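Local coordinates for NAD nucleotidase (Haemophilus influenzae, PDB 3ZTV) that hydrolyses NAD to adenosine and nicotinamide riboside, acting as an NAD pyrophosphatase and an NMN and AMP 5'-nucleotidase in the periplasm, at the interface of chains A and B. Residues are numbered along the deposited sequence; one frame, centred on the assembly and turned at random. Chains: chain A/B, NAD nucleotidase.

Contact 1: the interface of chains A and B. Residues chain A 126, 142-143, 185-186, 189; chain B 185-186, 188-189.
Two copies of helix 179-191, one from each chain, pack against each other at the two-fold centre of the A-B interface, in the calcineurin-like phosphoesterase region of each subunit. The gamma-2 methyl groups of A:Ile185 and B:Ile185 meet with CG2 to CG2 at 3.7 Å. In both, the CG2 branch lies anti to the backbone N and reaches towards the partner helix, where the side chains of Ile185 and the partner's Met186 cross at about a right angle. The sulfur SD of A:Met186 lies 3.5 Å from B:Ile185 CG2, and B:Met186 repeats this on A:Ile185. The first torsion of the methionine (chi1 -72°) and a bend at chi2 (-63°) place its sulfur also against the partner's alanine, with A:Met186 SD 3.9 Å from B:Ala189 CB, and a further bend at chi3 turns the methyl CE, which also comes near B:Ala189 CB. The result is an interlocked cluster of isoleucine, methionine and alanine side chains. Towards its margin, the amide nitrogen ND2 of B:Asn188 approaches the ring of A:Pro142, 3.6 Å from CG, while the carbonyl O of B:Ala189 lies at the edge of the A:Tyr143 ring, in its plane. A water links the chains here: it lies 2.7 Å from the backbone O of A:Ala126, and B:Asn188 ND2 donates to it at 2.9 Å through a fairly straight bond, 167° at the hydrogen.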
ATOM      1  N   ALA A 126      -1.468 -12.345   9.002  1.00  4.23           N
ATOM      2  CA  ALA A 126      -2.227 -12.086   7.779  1.00  4.23           C
ATOM      3  C   ALA A 126      -1.458 -11.302   6.716  1.00  3.69           C
ATOM      4  O   ALA A 126      -1.826 -11.361   5.549  1.00  5.00           O
ATOM      5  CB  ALA A 126      -3.537 -11.371   8.107  1.00  5.96           C
ATOM      6  N   PRO A 142      -3.774 -16.713   8.260  1.00  5.89           N
ATOM      7  CA  PRO A 142      -3.988 -15.270   8.449  1.00  5.75           C
ATOM      8  C   PRO A 142      -4.939 -14.927   9.604  1.00  6.84           C
ATOM      9  O   PRO A 142      -4.796 -13.865  10.215  1.00  7.05           O
ATOM     10  CB  PRO A 142      -4.582 -14.824   7.101  1.00  5.56           C
ATOM     11  CG  PRO A 142      -5.224 -16.075   6.551  1.00  7.09           C
ATOM     12  CD  PRO A 142      -4.292 -17.188   6.960  1.00  6.25           C
ATOM     13  N   TYR A 143      -5.891 -15.802   9.901  1.00  5.76           N
ATOM     14  CA  TYR A 143      -6.871 -15.542  10.959  1.00  6.37           C
ATOM     15  C   TYR A 143      -7.429 -16.863  11.460  1.00  7.41           C
ATOM     16  O   TYR A 143      -7.177 -17.920  10.875  1.00  6.24           O
ATOM     17  CB  TYR A 143      -8.021 -14.645  10.463  1.00  6.72           C
ATOM     18  CG  TYR A 143      -8.990 -15.350   9.529  1.00  7.19           C
ATOM     19  CD1 TYR A 143      -8.682 -15.544   8.176  1.00  8.30           C
ATOM     20  CD2 TYR A 143     -10.205 -15.850   9.994  1.00 10.07           C
ATOM     21  CE1 TYR A 143      -9.565 -16.191   7.319  1.00  8.63           C
ATOM     22  CE2 TYR A 143     -11.087 -16.514   9.140  1.00 11.98           C
ATOM     23  CZ  TYR A 143     -10.760 -16.673   7.803  1.00 10.95           C
ATOM     24  OH  TYR A 143     -11.624 -17.325   6.940  1.00 15.06           O
ATOM     25  N   ILE A 185      -8.794  -4.842   4.987  1.00  5.11           N
ATOM     26  CA  ILE A 185      -9.300  -5.805   4.025  1.00  5.54           C
ATOM     27  C   ILE A 185      -9.697  -7.092   4.753  1.00  5.42           C
ATOM     28  O   ILE A 185     -10.754  -7.671   4.474  1.00  5.96           O
ATOM     29  CB  ILE A 185      -8.274  -6.069   2.906  1.00  5.35           C
ATOM     30  CG1 ILE A 185      -8.016  -4.793   2.091  1.00  5.87           C
ATOM     31  CG2 ILE A 185      -8.729  -7.220   2.003  1.00  6.23           C
ATOM     32  CD1 ILE A 185      -9.289  -4.095   1.584  1.00  7.38           C
ATOM     33  N   MET A 186      -8.873  -7.527   5.712  1.00  5.48           N
ATOM     34  CA  MET A 186      -9.215  -8.727   6.481  1.00  4.99           C
ATOM     35  C   MET A 186     -10.521  -8.543   7.252  1.00  4.95           C
ATOM     36  O   MET A 186     -11.393  -9.414   7.224  1.00  6.28           O
ATOM     37  CB  MET A 186      -8.099  -9.091   7.466  1.00  5.32           C
ATOM     38  CG  MET A 186      -6.841  -9.654   6.803  1.00  6.44           C
ATOM     39  SD  MET A 186      -7.084 -11.234   5.923  1.00  6.51           S
ATOM     40  CE  MET A 186      -7.647 -12.273   7.267  1.00  8.40           C
ATOM     41  N   ALA A 189     -13.696  -8.388   4.937  1.00  7.09           N
ATOM     42  CA  ALA A 189     -14.092  -9.687   4.405  1.00  8.84           C
ATOM     43  C   ALA A 189     -14.835 -10.544   5.423  1.00  8.71           C
ATOM     44  O   ALA A 189     -15.708 -11.336   5.064  1.00  9.96           O
ATOM     45  CB  ALA A 189     -12.880 -10.434   3.873  1.00  9.17           C
TER
ATOM     46  N   ILE B 185      -4.543 -10.244  -0.257  1.00  5.11           N
ATOM     47  CA  ILE B 185      -5.080 -10.461   1.076  1.00  5.54           C
ATOM     48  C   ILE B 185      -6.438 -11.160   0.970  1.00  5.42           C
ATOM     49  O   ILE B 185      -6.722 -12.098   1.725  1.00  5.96           O
ATOM     50  CB  ILE B 185      -5.171  -9.140   1.863  1.00  5.35           C
ATOM     51  CG1 ILE B 185      -3.773  -8.543   2.090  1.00  5.87           C
ATOM     52  CG2 ILE B 185      -5.910  -9.340   3.190  1.00  6.23           C
ATOM     53  CD1 ILE B 185      -2.753  -9.527   2.687  1.00  7.38           C
ATOM     54  N   MET B 186      -7.268 -10.733   0.014  1.00  5.48           N
ATOM     55  CA  MET B 186      -8.566 -11.387  -0.174  1.00  4.99           C
ATOM     56  C   MET B 186      -8.401 -12.861  -0.541  1.00  4.95           C
ATOM     57  O   MET B 186      -9.065 -13.727   0.032  1.00  6.28           O
ATOM     58  CB  MET B 186      -9.387 -10.690  -1.264  1.00  5.32           C
ATOM     59  CG  MET B 186      -9.933  -9.321  -0.853  1.00  6.44           C
ATOM     60  SD  MET B 186     -11.119  -9.357   0.534  1.00  6.51           S
ATOM     61  CE  MET B 186     -12.398 -10.402  -0.157  1.00  8.40           C
ATOM     62  N   ASN B 188      -5.814 -14.798  -0.069  1.00  5.25           N
ATOM     63  CA  ASN B 188      -5.146 -15.551   0.996  1.00  7.10           C
ATOM     64  C   ASN B 188      -6.117 -15.964   2.085  1.00  6.28           C
ATOM     65  O   ASN B 188      -6.045 -17.081   2.610  1.00  7.93           O
ATOM     66  CB  ASN B 188      -3.980 -14.753   1.583  1.00  6.96           C
ATOM     67  CG  ASN B 188      -3.137 -15.583   2.545  1.00  6.96           C
ATOM     68  OD1 ASN B 188      -2.572 -16.610   2.156  1.00  8.81           O
ATOM     69  ND2 ASN B 188      -3.036 -15.133   3.805  1.00  7.07           N
ATOM     70  N   ALA B 189      -7.037 -15.065   2.417  1.00  7.09           N
ATOM     71  CA  ALA B 189      -8.035 -15.343   3.444  1.00  8.84           C
ATOM     72  C   ALA B 189      -9.016 -16.436   3.037  1.00  8.71           C
ATOM     73  O   ALA B 189      -9.508 -17.189   3.880  1.00  9.96           O
ATOM     74  CB  ALA B 189      -8.785 -14.073   3.811  1.00  9.17           C
TER
HETATM   75  O   HOH W   1      -4.054 -12.498   4.432  1.00  7.17           O

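Contact 2: the interface of chains A and B. Residues chain A 181, 184-185, 215; chain B 129, 177.
Extended away from the backbone N (chi1 -176°) and then bent at chi2 (61°), the side chain of A:Gln184 presents its CB and CG methylenes to the phenol of B:Tyr177. The tyrosine leaves its loop with CG beside its own backbone N, and its ring lies across helix 179-191 of chain A. Contact is made mainly by the aliphatic stem of the glutamine: A:Gln184 CG is 3.5 Å from the phenol oxygen OH of B:Tyr177 and 3.7 Å from its CZ. The amide plane is turned 72° from the ring, far from a parallel stack. Further back along the ring, B:Tyr177 CD1 lies 4.1 Å from A:Ala181 CA, where the short alanine side chain probably leaves room for the ring beside the helix backbone. At the root of the tyrosine the delta methyl of A:Ile185 takes over, its CD1 4.0 Å from B:Tyr177 CB. That same methyl meets the tip of B:Ile129, with CD1 to CD1 at 3.9 Å, and the B:Ile129 methyl also touches the glutamine stem. The polar end of the tyrosine is served by a water in the plane of its ring, 2.8 Å from B:Tyr177 OH. This water also lies 2.9 Å from the backbone O of A:Lys215, at the end of helix 206-215, and so ties the phenol to a second helix of chain A. The patch thus docks a loop tyrosine and a strand isoleucine of one subunit on the helix of the other, and probably helps fix how the two subunits are set together in the crystallised dimer.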
ATOM      1  N   ALA A 181      -3.694  -1.557   5.285  1.00  5.94           N
ATOM      2  CA  ALA A 181      -4.516  -2.175   4.250  1.00  5.98           C
ATOM      3  C   ALA A 181      -4.911  -3.596   4.623  1.00  5.20           C
ATOM      4  O   ALA A 181      -6.058  -4.003   4.471  1.00  6.05           O
ATOM      5  CB  ALA A 181      -3.820  -2.152   2.895  1.00  8.40           C
ATOM      6  N   GLN A 184      -7.672  -3.656   7.314  1.00  5.21           N
ATOM      7  CA  GLN A 184      -9.011  -3.297   6.845  1.00  4.42           C
ATOM      8  C   GLN A 184      -9.601  -4.332   5.916  1.00  5.17           C
ATOM      9  O   GLN A 184     -10.776  -4.670   6.031  1.00  5.80           O
ATOM     10  CB  GLN A 184      -9.041  -1.938   6.149  1.00  5.71           C
ATOM     11  CG  GLN A 184     -10.458  -1.486   5.733  1.00  5.89           C
ATOM     12  CD  GLN A 184     -11.402  -1.336   6.928  1.00  6.20           C
ATOM     13  OE1 GLN A 184     -11.993  -2.309   7.409  1.00  9.60           O
ATOM     14  NE2 GLN A 184     -11.530  -0.119   7.415  1.00  5.00           N
ATOM     15  N   ILE A 185      -8.794  -4.842   4.987  1.00  5.11           N
ATOM     16  CA  ILE A 185      -9.300  -5.805   4.025  1.00  5.54           C
ATOM     17  C   ILE A 185      -9.697  -7.092   4.753  1.00  5.42           C
ATOM     18  O   ILE A 185     -10.754  -7.671   4.474  1.00  5.96           O
ATOM     19  CB  ILE A 185      -8.274  -6.069   2.906  1.00  5.35           C
ATOM     20  CG1 ILE A 185      -8.016  -4.793   2.091  1.00  5.87           C
ATOM     21  CG2 ILE A 185      -8.729  -7.220   2.003  1.00  6.23           C
ATOM     22  CD1 ILE A 185      -9.289  -4.095   1.584  1.00  7.38           C
ATOM     23  N   LYS A 215      -8.102   4.676  11.919  1.00  6.52           N
ATOM     24  CA  LYS A 215      -8.260   4.720  10.463  1.00  6.62           C
ATOM     25  C   LYS A 215      -8.979   3.524   9.862  1.00  6.03           C
ATOM     26  O   LYS A 215      -9.355   3.552   8.694  1.00  8.10           O
ATOM     27  CB  LYS A 215      -6.901   4.884   9.778  1.00  9.59           C
ATOM     28  CG  LYS A 215      -6.243   6.224  10.034  1.00 11.83           C
ATOM     29  CD  LYS A 215      -4.977   6.411   9.214  1.00 16.40           C
ATOM     30  CE  LYS A 215      -4.404   7.807   9.416  1.00 18.72           C
ATOM     31  NZ  LYS A 215      -3.119   7.998   8.682  1.00 23.46           N
TER
ATOM     32  N   ILE B 129     -14.559   0.788  -0.088  1.00  5.59           N
ATOM     33  CA  ILE B 129     -15.264   0.442   1.147  1.00  7.20           C
ATOM     34  C   ILE B 129     -15.889   1.688   1.799  1.00  7.34           C
ATOM     35  O   ILE B 129     -15.173   2.546   2.313  1.00  6.39           O
ATOM     36  CB  ILE B 129     -14.323  -0.281   2.168  1.00  6.29           C
ATOM     37  CG1 ILE B 129     -13.595  -1.459   1.506  1.00  6.46           C
ATOM     38  CG2 ILE B 129     -15.128  -0.796   3.346  1.00  7.84           C
ATOM     39  CD1 ILE B 129     -12.613  -2.188   2.454  1.00  7.04           C
ATOM     40  N   TYR B 177      -8.407   1.088  -1.383  1.00  5.56           N
ATOM     41  CA  TYR B 177      -7.222   0.319  -1.003  1.00  6.74           C
ATOM     42  C   TYR B 177      -6.482  -0.227  -2.225  1.00  6.51           C
ATOM     43  O   TYR B 177      -7.084  -0.527  -3.266  1.00  5.10           O
ATOM     44  CB  TYR B 177      -7.618  -0.781  -0.008  1.00  5.91           C
ATOM     45  CG  TYR B 177      -8.121  -0.148   1.270  1.00  6.84           C
ATOM     46  CD1 TYR B 177      -7.235   0.230   2.274  1.00  7.16           C
ATOM     47  CD2 TYR B 177      -9.469   0.157   1.442  1.00  7.44           C
ATOM     48  CE1 TYR B 177      -7.683   0.855   3.431  1.00  8.48           C
ATOM     49  CE2 TYR B 177      -9.926   0.779   2.593  1.00  8.59           C
ATOM     50  CZ  TYR B 177      -9.032   1.129   3.581  1.00  7.19           C
ATOM     51  OH  TYR B 177      -9.493   1.769   4.718  1.00  9.46           O
TER
HETATM   52  O   HOH W   2      -7.649   2.802   6.515  1.00 18.38           O

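The centres of the C-alpha atoms of contact 1 and contact 2 lie about 11 Å apart, and both use helix 179-191 of chain A. A:Ile185 belongs to both: its two branches divide the work, one serving the helix pair of contact 1 and the other the tyrosine and isoleucine of contact 2. Because the interface is two-fold symmetric, contact 2 recurs with the chains exchanged, so that contact 1 is accompanied by two copies of the tyrosine docking. They adjoin through A:Ile185 and are parts of one interface, which may or may not be that of the enzyme in the periplasm.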